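Local structure of beta-fructofuranosidase (Arthrobacter, 3WPU) at residues 173-178 and 205-210; 91-96 and 212-217; 79-84 and 166-171. The protein is a beta-fructofuranosidase of the levansucrase/invertase family, a group of enzymes built on a five-bladed beta-propeller. One frame throughout, in Å; residues are numbered along the deposited sequence. Where two conformers were deposited one is given.

Contact 1: 173-178 and 205-210; sequences GEIKLF and GKVKAN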
loop_
_atom_site.group_PDB
_atom_site.type_symbol
_atom_site.label_atom_id
_atom_site.label_comp_id
_atom_site.label_asym_id
_atom_site.label_seq_id
_atom_site.Cartn_x
_atom_site.Cartn_y
_atom_site.Cartn_z
ATOM N N GLY A 173 -16.717 13.247 -10.776
ATOM C CA GLY A 173 -15.991 12.219 -11.529
ATOM C C GLY A 173 -14.519 12.553 -11.746
ATOM O O GLY A 173 -13.804 11.810 -12.418
ATOM N N GLU A 174 -14.065 13.662 -11.177
ATOM C CA GLU A 174 -12.653 14.025 -11.269
ATOM C C GLU A 174 -11.857 13.103 -10.361
ATOM O O GLU A 174 -12.328 12.694 -9.286
ATOM C CB GLU A 174 -12.447 15.473 -10.830
ATOM C CG GLU A 174 -11.008 15.929 -10.658
ATOM C CD GLU A 174 -10.952 17.246 -9.905
ATOM O OE1 GLU A 174 -11.532 18.219 -10.438
ATOM O OE2 GLU A 174 -10.378 17.278 -8.783
ATOM N N ILE A 175 -10.638 12.814 -10.800
ATOM C CA ILE A 175 -9.706 12.008 -10.051
ATOM C C ILE A 175 -8.424 12.796 -9.804
ATOM O O ILE A 175 -7.796 13.295 -10.758
ATOM C CB ILE A 175 -9.370 10.726 -10.830
ATOM C CG1 ILE A 175 -10.637 9.856 -11.025
ATOM C CG2 ILE A 175 -8.279 9.946 -10.109
ATOM C CD1 ILE A 175 -10.410 8.657 -11.927
ATOM N N LYS A 176 -8.025 12.893 -8.536
ATOM C CA LYS A 176 -6.703 13.391 -8.186
ATOM C C LYS A 176 -5.799 12.185 -7.960
ATOM O O LYS A 176 -5.936 11.458 -6.954
ATOM C CB LYS A 176 -6.743 14.261 -6.945
ATOM C CG LYS A 176 -7.466 15.572 -7.103
ATOM C CD LYS A 176 -7.381 16.333 -5.792
ATOM C CE LYS A 176 -7.949 17.739 -5.848
ATOM N NZ LYS A 176 -9.414 17.647 -5.729
ATOM N N LEU A 177 -4.922 11.941 -8.920
ATOM C CA LEU A 177 -3.986 10.848 -8.856
ATOM C C LEU A 177 -2.673 11.303 -8.181
ATOM O O LEU A 177 -1.918 12.114 -8.708
ATOM C CB LEU A 177 -3.748 10.306 -10.254
ATOM C CG LEU A 177 -2.754 9.151 -10.409
ATOM C CD1 LEU A 177 -3.151 7.967 -9.545
ATOM C CD2 LEU A 177 -2.650 8.757 -11.869
ATOM N N PHE A 178 -2.469 10.844 -6.956
ATOM C CA PHE A 178 -1.218 11.080 -6.229
ATOM C C PHE A 178 -0.281 9.935 -6.556
ATOM O O PHE A 178 -0.646 8.798 -6.392
ATOM C CB PHE A 178 -1.468 11.164 -4.738
ATOM C CG PHE A 178 -2.296 12.358 -4.346
ATOM C CD1 PHE A 178 -1.711 13.587 -4.110
ATOM C CD2 PHE A 178 -3.679 12.253 -4.316
ATOM C CE1 PHE A 178 -2.479 14.700 -3.776
ATOM C CE2 PHE A 178 -4.454 13.362 -3.985
ATOM C CZ PHE A 178 -3.845 14.582 -3.728
ATOM N N GLY A 205 -7.438 14.185 -13.524
ATOM C CA GLY A 205 -8.120 13.705 -14.715
ATOM C C GLY A 205 -9.551 13.416 -14.364
ATOM O O GLY A 205 -10.047 13.851 -13.325
ATOM N N LYS A 206 -10.219 12.684 -15.232
ATOM C CA LYS A 206 -11.663 12.524 -15.105
ATOM C C LYS A 206 -12.098 11.230 -15.748
ATOM O O LYS A 206 -11.484 10.763 -16.703
ATOM C CB LYS A 206 -12.377 13.708 -15.768
ATOM C CG LYS A 206 -13.831 13.848 -15.380
ATOM C CD LYS A 206 -14.410 15.171 -15.869
ATOM C CE LYS A 206 -15.714 15.480 -15.164
ATOM N NZ LYS A 206 -16.092 16.905 -15.332
ATOM N N VAL A 207 -13.179 10.672 -15.200
ATOM C CA VAL A 207 -13.789 9.458 -15.703
ATOM C C VAL A 207 -14.767 9.812 -16.817
ATOM O O VAL A 207 -15.595 10.714 -16.682
ATOM C CB VAL A 207 -14.549 8.709 -14.581
ATOM C CG1 VAL A 207 -15.325 7.523 -15.134
ATOM C CG2 VAL A 207 -13.573 8.262 -13.497
ATOM N N LYS A 208 -14.673 9.083 -17.912
ATOM C CA LYS A 208 -15.685 9.144 -18.935
ATOM C C LYS A 208 -16.177 7.711 -19.116
ATOM O O LYS A 208 -15.435 6.849 -19.581
ATOM C CB LYS A 208 -15.124 9.765 -20.213
ATOM C CG LYS A 208 -16.206 10.252 -21.181
ATOM C CD LYS A 208 -16.657 9.150 -22.123
ATOM C CE LYS A 208 -17.928 9.519 -22.891
ATOM N NZ LYS A 208 -19.190 9.016 -22.253
ATOM N N ALA A 209 -17.408 7.457 -18.675
ATOM C CA ALA A 209 -17.961 6.107 -18.644
ATOM C C ALA A 209 -19.210 5.984 -19.517
ATOM O O ALA A 209 -19.998 6.917 -19.635
ATOM C CB ALA A 209 -18.272 5.702 -17.215
ATOM N N ASN A 210 -19.353 4.834 -20.158
ATOM C CA ASN A 210 -20.631 4.469 -20.795
ATOM C C ASN A 210 -20.796 2.950 -20.767
ATOM O O ASN A 210 -20.029 2.269 -20.082
ATOM C CB ASN A 210 -20.749 5.077 -22.215
ATOM C CG ASN A 210 -19.630 4.658 -23.162
ATOM O OD1 ASN A 210 -19.312 5.387 -24.109
ATOM N ND2 ASN A 210 -19.034 3.514 -22.934
#

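Contact 2: 91-96 and 212-217; sequences NGWEII and KGVTLT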
loop_
_atom_site.group_PDB
_atom_site.type_symbol
_atom_site.label_atom_id
_atom_site.label_comp_id
_atom_site.label_asym_id
_atom_site.label_seq_id
_atom_site.Cartn_x
_atom_site.Cartn_y
_atom_site.Cartn_z
ATOM N N ASN A 91 -20.419 5.651 -12.142
ATOM C CA ASN A 91 -21.407 5.327 -13.155
ATOM C C ASN A 91 -21.422 3.859 -13.568
ATOM O O ASN A 91 -21.488 3.535 -14.744
ATOM C CB ASN A 91 -21.256 6.276 -14.336
ATOM C CG ASN A 91 -21.700 7.683 -13.986
ATOM O OD1 ASN A 91 -22.011 7.966 -12.841
ATOM N ND2 ASN A 91 -21.731 8.564 -14.969
ATOM N N GLY A 92 -21.385 2.985 -12.561
ATOM C CA GLY A 92 -21.550 1.563 -12.746
ATOM C C GLY A 92 -20.275 0.783 -12.941
ATOM O O GLY A 92 -20.337 -0.415 -13.188
ATOM N N TRP A 93 -19.124 1.437 -12.815
ATOM C CA TRP A 93 -17.831 0.772 -13.074
ATOM C C TRP A 93 -16.862 0.906 -11.900
ATOM O O TRP A 93 -16.565 2.027 -11.461
ATOM C CB TRP A 93 -17.154 1.379 -14.295
ATOM C CG TRP A 93 -17.920 1.235 -15.548
ATOM C CD1 TRP A 93 -18.763 2.149 -16.098
ATOM C CD2 TRP A 93 -17.894 0.115 -16.439
ATOM N NE1 TRP A 93 -19.282 1.669 -17.268
ATOM C CE2 TRP A 93 -18.764 0.416 -17.503
ATOM C CE3 TRP A 93 -17.252 -1.124 -16.428
ATOM C CZ2 TRP A 93 -18.986 -0.464 -18.554
ATOM C CZ3 TRP A 93 -17.474 -1.998 -17.479
ATOM C CH2 TRP A 93 -18.324 -1.667 -18.526
ATOM N N GLU A 94 -16.359 -0.227 -11.411
ATOM C CA GLU A 94 -15.241 -0.220 -10.448
ATOM C C GLU A 94 -14.000 0.110 -11.289
ATOM O O GLU A 94 -13.873 -0.392 -12.408
ATOM C CB GLU A 94 -15.067 -1.561 -9.746
ATOM C CG GLU A 94 -16.191 -1.893 -8.793
ATOM C CD GLU A 94 -16.008 -3.179 -8.033
ATOM O OE1 GLU A 94 -15.199 -4.055 -8.438
ATOM O OE2 GLU A 94 -16.719 -3.340 -7.018
ATOM N N ILE A 95 -13.106 0.939 -10.737
ATOM C CA ILE A 95 -11.918 1.435 -11.412
ATOM C C ILE A 95 -10.735 1.296 -10.452
ATOM O O ILE A 95 -10.802 1.719 -9.295
ATOM C CB ILE A 95 -12.060 2.928 -11.805
ATOM C CG1 ILE A 95 -13.153 3.116 -12.856
ATOM C CG2 ILE A 95 -10.719 3.482 -12.300
ATOM C CD1 ILE A 95 -13.628 4.542 -12.981
ATOM N N ILE A 96 -9.663 0.679 -10.940
ATOM C CA ILE A 96 -8.408 0.582 -10.181
ATOM C C ILE A 96 -7.246 1.102 -11.007
ATOM O O ILE A 96 -7.296 1.124 -12.256
ATOM C CB ILE A 96 -8.123 -0.841 -9.699
ATOM C CG1 ILE A 96 -7.988 -1.780 -10.898
ATOM C CG2 ILE A 96 -9.201 -1.277 -8.704
ATOM C CD1 ILE A 96 -7.594 -3.207 -10.554
ATOM N N LYS A 212 -20.031 0.751 -22.844
ATOM C CA LYS A 212 -18.863 0.074 -23.411
ATOM C C LYS A 212 -17.648 0.031 -22.485
ATOM O O LYS A 212 -16.773 -0.801 -22.679
ATOM C CB LYS A 212 -18.463 0.708 -24.750
ATOM C CG LYS A 212 -19.218 0.162 -25.956
ATOM C CD LYS A 212 -20.724 0.171 -25.746
ATOM C CE LYS A 212 -21.464 -0.305 -26.988
ATOM N NZ LYS A 212 -21.219 0.561 -28.174
ATOM N N GLY A 213 -17.596 0.902 -21.478
ATOM C CA GLY A 213 -16.490 0.890 -20.529
ATOM C C GLY A 213 -16.061 2.259 -20.055
ATOM O O GLY A 213 -16.851 3.218 -20.041
ATOM N N VAL A 214 -14.797 2.340 -19.645
ATOM C CA VAL A 214 -14.255 3.528 -19.018
ATOM C C VAL A 214 -13.076 4.063 -19.817
ATOM O O VAL A 214 -12.177 3.314 -20.199
ATOM C CB VAL A 214 -13.791 3.215 -17.580
ATOM C CG1 VAL A 214 -13.008 4.377 -16.982
ATOM C CG2 VAL A 214 -14.993 2.845 -16.716
ATOM N N THR A 215 -13.102 5.362 -20.072
ATOM C CA THR A 215 -11.962 6.086 -20.596
ATOM C C THR A 215 -11.613 7.128 -19.557
ATOM O O THR A 215 -12.497 7.668 -18.879
ATOM C CB THR A 215 -12.287 6.788 -21.937
ATOM O OG1 THR A 215 -12.708 5.810 -22.892
ATOM C CG2 THR A 215 -11.061 7.500 -22.473
ATOM N N LEU A 216 -10.318 7.372 -19.388
ATOM C CA LEU A 216 -9.865 8.447 -18.526
ATOM C C LEU A 216 -9.474 9.603 -19.429
ATOM O O LEU A 216 -8.885 9.401 -20.482
ATOM C CB LEU A 216 -8.717 8.001 -17.618
ATOM C CG LEU A 216 -9.073 6.896 -16.616
ATOM C CD1 LEU A 216 -7.887 6.637 -15.696
ATOM C CD2 LEU A 216 -10.298 7.198 -15.772
ATOM N N THR A 217 -9.888 10.805 -19.052
ATOM C CA THR A 217 -9.541 12.002 -19.775
ATOM C C THR A 217 -8.684 12.864 -18.834
ATOM O O THR A 217 -8.626 12.608 -17.625
ATOM C CB THR A 217 -10.802 12.774 -20.252
ATOM O OG1 THR A 217 -11.554 13.243 -19.130
ATOM C CG2 THR A 217 -11.687 11.887 -21.124
#

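Contact 3: 79-84 and 166-171; sequences PLTDED and SARVSK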
loop_
_atom_site.group_PDB
_atom_site.type_symbol
_atom_site.label_atom_id
_atom_site.label_comp_id
_atom_site.label_asym_id
_atom_site.label_seq_id
_atom_site.Cartn_x
_atom_site.Cartn_y
_atom_site.Cartn_z
ATOM N N PRO A 79 -7.334 1.352 -5.341
ATOM C CA PRO A 79 -8.694 1.714 -5.743
ATOM C C PRO A 79 -8.874 3.236 -5.824
ATOM O O PRO A 79 -7.973 3.982 -5.498
ATOM C CB PRO A 79 -9.540 1.147 -4.593
ATOM C CG PRO A 79 -8.666 1.315 -3.406
ATOM C CD PRO A 79 -7.255 1.056 -3.901
ATOM N N LEU A 80 -10.040 3.656 -6.272
ATOM C CA LEU A 80 -10.444 5.043 -6.204
ATOM C C LEU A 80 -11.072 5.262 -4.827
ATOM O O LEU A 80 -11.971 4.503 -4.427
ATOM C CB LEU A 80 -11.461 5.291 -7.298
ATOM C CG LEU A 80 -11.816 6.689 -7.695
ATOM C CD1 LEU A 80 -10.547 7.531 -7.844
ATOM C CD2 LEU A 80 -12.593 6.585 -9.014
ATOM N N THR A 81 -10.613 6.285 -4.103
ATOM C CA THR A 81 -11.017 6.471 -2.727
ATOM C C THR A 81 -11.513 7.862 -2.443
ATOM O O THR A 81 -11.256 8.784 -3.197
ATOM C CB THR A 81 -9.858 6.170 -1.758
ATOM O OG1 THR A 81 -8.699 6.952 -2.096
ATOM C CG2 THR A 81 -9.482 4.697 -1.835
ATOM N N ASP A 82 -12.209 7.974 -1.325
ATOM C CA ASP A 82 -12.506 9.284 -0.742
ATOM C C ASP A 82 -11.621 9.537 0.471
ATOM O O ASP A 82 -10.650 8.829 0.714
ATOM C CB ASP A 82 -14.007 9.398 -0.449
ATOM C CG ASP A 82 -14.486 8.437 0.624
ATOM O OD1 ASP A 82 -13.652 7.874 1.363
ATOM O OD2 ASP A 82 -15.733 8.255 0.761
ATOM N N GLU A 83 -11.942 10.569 1.247
ATOM C CA GLU A 83 -11.101 10.946 2.372
ATOM C C GLU A 83 -11.149 9.971 3.547
ATOM O O GLU A 83 -10.342 10.072 4.471
ATOM C CB GLU A 83 -11.472 12.352 2.846
ATOM C CG GLU A 83 -12.784 12.436 3.599
ATOM C CD GLU A 83 -14.021 12.563 2.720
ATOM O OE1 GLU A 83 -13.967 12.286 1.499
ATOM O OE2 GLU A 83 -15.073 12.947 3.275
ATOM N N ASP A 84 -12.110 9.041 3.503
ATOM C CA ASP A 84 -12.304 8.022 4.535
ATOM C C ASP A 84 -11.840 6.660 4.048
ATOM O O ASP A 84 -12.076 5.649 4.713
ATOM C CB ASP A 84 -13.773 7.876 4.871
ATOM C CG ASP A 84 -14.370 9.113 5.500
ATOM O OD1 ASP A 84 -13.624 9.959 6.015
ATOM O OD2 ASP A 84 -15.621 9.212 5.466
ATOM N N SER A 166 -1.929 6.758 -4.770
ATOM C CA SER A 166 -3.333 6.621 -4.399
ATOM C C SER A 166 -4.150 7.534 -5.324
ATOM O O SER A 166 -3.573 8.325 -6.092
ATOM C CB SER A 166 -3.551 7.030 -2.938
ATOM O OG SER A 166 -2.950 8.286 -2.701
ATOM N N ALA A 167 -5.481 7.464 -5.253
ATOM C CA ALA A 167 -6.327 8.228 -6.174
ATOM C C ALA A 167 -7.621 8.626 -5.493
ATOM O O ALA A 167 -8.345 7.770 -4.996
ATOM C CB ALA A 167 -6.615 7.428 -7.432
ATOM N N ARG A 168 -7.847 9.932 -5.399
ATOM C CA ARG A 168 -9.012 10.483 -4.734
ATOM C C ARG A 168 -10.059 10.905 -5.755
ATOM O O ARG A 168 -9.731 11.585 -6.740
ATOM C CB ARG A 168 -8.582 11.684 -3.889
ATOM C CG ARG A 168 -7.699 11.315 -2.708
ATOM C CD ARG A 168 -8.530 10.751 -1.570
ATOM N NE ARG A 168 -9.471 11.777 -1.130
ATOM C CZ ARG A 168 -9.216 12.728 -0.235
ATOM N NH1 ARG A 168 -8.065 12.777 0.433
ATOM N NH2 ARG A 168 -10.163 13.635 0.010
ATOM N N VAL A 169 -11.309 10.506 -5.542
ATOM C CA VAL A 169 -12.371 10.817 -6.504
ATOM C C VAL A 169 -13.206 11.960 -5.964
ATOM O O VAL A 169 -13.348 12.085 -4.773
ATOM C CB VAL A 169 -13.238 9.579 -6.819
ATOM C CG1 VAL A 169 -13.981 9.065 -5.600
ATOM C CG2 VAL A 169 -14.165 9.825 -8.005
ATOM N N SER A 170 -13.719 12.797 -6.855
ATOM C CA SER A 170 -14.583 13.913 -6.502
ATOM C C SER A 170 -15.973 13.583 -7.009
ATOM O O SER A 170 -16.131 12.709 -7.857
ATOM C CB SER A 170 -14.096 15.194 -7.180
ATOM O OG SER A 170 -12.789 15.545 -6.753
ATOM N N LYS A 171 -16.967 14.325 -6.528
ATOM C CA LYS A 171 -18.367 14.085 -6.894
ATOM C C LYS A 171 -18.663 14.297 -8.373
ATOM O O LYS A 171 -19.630 13.749 -8.872
ATOM C CB LYS A 171 -19.306 14.976 -6.063
ATOM C CG LYS A 171 -19.503 14.481 -4.644
ATOM C CD LYS A 171 -20.311 15.471 -3.810
ATOM C CE LYS A 171 -20.500 14.952 -2.392
ATOM N NZ LYS A 171 -21.262 15.891 -1.514
HETATM O O HOH W 1 -6.691 5.552 -3.613
HETATM O O HOH W 2 -13.157 13.800 -0.455
#

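Contact 1: 173-178 and 205-210
Ile175 and Gly205 face each other as a hydrogen-bonded antiparallel pair joined in both directions. Ile175 N gives to Gly205 O over 2.8 Å, and Gly205 N gives to Ile175 O over 2.9 Å. The two bonds differ in approach: the donor at Ile175 O lies in the carbonyl plane, whereas the donor at Gly205 O stands above its plane, 43° out of it. Gly205 O also receives a CA-H contact from Glu174 CA, at 3.3 Å. Past the non-hydrogen-bonded pair Glu174 and Lys206, Val207 N bonds to Gly173 O at 3.1 Å. Such pairing of consecutive strands, here 174-184 with 197-210, is the up-and-down pattern of a propeller blade; the axes of the two short segments run at 136°, well short of strict antiparallel. The two faces differ in chemistry. On one, Ile175 CD1, anti to its own CA (chi2 173°), meets Val207 CG2 at 3.6 Å, the side chains crossing obliquely, and Ala167, Leu216 and Phe219 add further packing around this isoleucine. On the other, the extended chain of Glu174 carries OE2 to a salt bridge with Lys176 NZ at 3.2 Å, while Lys206 NZ stays 6.8 Å from Glu174 OE1, beyond contact. Just outside the pairing, Asn172 OD1 accepts a hydrogen bond from Glu174 N, the first residue of the strand.

Contact 2: 91-96 and 212-217
The packing of one propeller blade against the next is represented here by Trp93 of strand 93-102 lying against Gly213 and Val214 of strand 213-226. The axes of the two short segments stay 8.3 Å apart at their closest, too far for backbone pairing, and the contact is made by side chains and the Gly213 backbone. Gly213 CA and Val214 CG2 both sit over the same face of the indole. The glycine carbon is above the six-membered ring, offset toward the rim, and comes to 3.5 Å from Trp93 CZ2. The valine methyl covers the five-membered ring in a second CH-pi contact, with CG2 3.5 Å from Trp93 CG. Val214 divides its branches between two partners: CG1, anti to the backbone N (chi1 170°), meets Ile95 CD1 at a looser 4.1 Å, while CG2 is left to the indole. Trp93 also makes an edge-to-face stack with Tyr120 and a weak hydrogen bond from NE1 to Asn210 O. Strand 115-122, which pairs with 93-102, reaches across as well: Tyr118 OH is hydrogen-bonded to Val214 O and Tyr120 touches the Val214 side chain, while strand 197-210 adds Val207 beside Ile95 and Ala209 beside Trp93.

Contact 3: 79-84 and 166-171
Leu80 and Val169 make the tight part of this contact, with Leu80 CG only 3.3 Å from Val169 CB, closer than usual van der Waals spacing. The two side chains cross at about a right angle. Leu80 CG is anti to the backbone N (chi1 -165°), and both leucine methyls lie against the valine, CD1 also nearing the Ala167 methyl. Beside this apolar patch the backbones pair in parallel: Thr81 N gives to Ala167 O and Val169 N gives to Thr81 O, each at 2.9 Å and each nearly along the C=O axis. Strands 72-81 and 159-169 thereby join two neighbouring blades near the inner part of the propeller. On the Pro79 side of these bonds a water bridges the strands, donating to Pro79 O and accepting from Ala167 N and Thr81 OG1.

The other side is looser and polar. After Thr81 the chain turns, an Asx turn with Asp82 OD1 accepting from Asp84 N, and Asp82 OD2 is held by Tyr88 and Asn86. The Arg168 chain is bent at chi2 and chi3, and its guanidinium lies against the turn, with Glu83 CA over its centre, 3.6 Å above the plane. Glu83 OE1 stays 4.3 Å from Arg168 NH2, well out of the guanidinium plane, and a second water spans the pair, 2.6 Å from Glu83 OE1 and 3.0 Å from Arg168 NH2. Arg168 NH1 is hydrogen-bonded to Thr249 OG1. The opposite charges therefore meet through solvent, with no direct salt bridge, and their attraction is probably softened, whereas the leucine-valine packing and the two backbone bonds at Thr81 are direct.

In the fold
The three contacts trace two adjoining blades of the propeller. Contact 1 lies within one blade, contact 3 joins that blade to its neighbour through parallel strands nearer the middle of the protein, and contact 2 bridges the same two blades farther out. Contact 3 is centred about 14 Å from the centre of the chain, against about 21 and 22 Å for contacts 1 and 2. Contact 1 is the middle term, its centre about 9 Å from that of contact 2 and about 10 Å from that of contact 3. Probable backbone hydrogen bonds link it to both: Lys208 N to Thr215 O and Lys176 N to Arg168 O, each 2.8 Å.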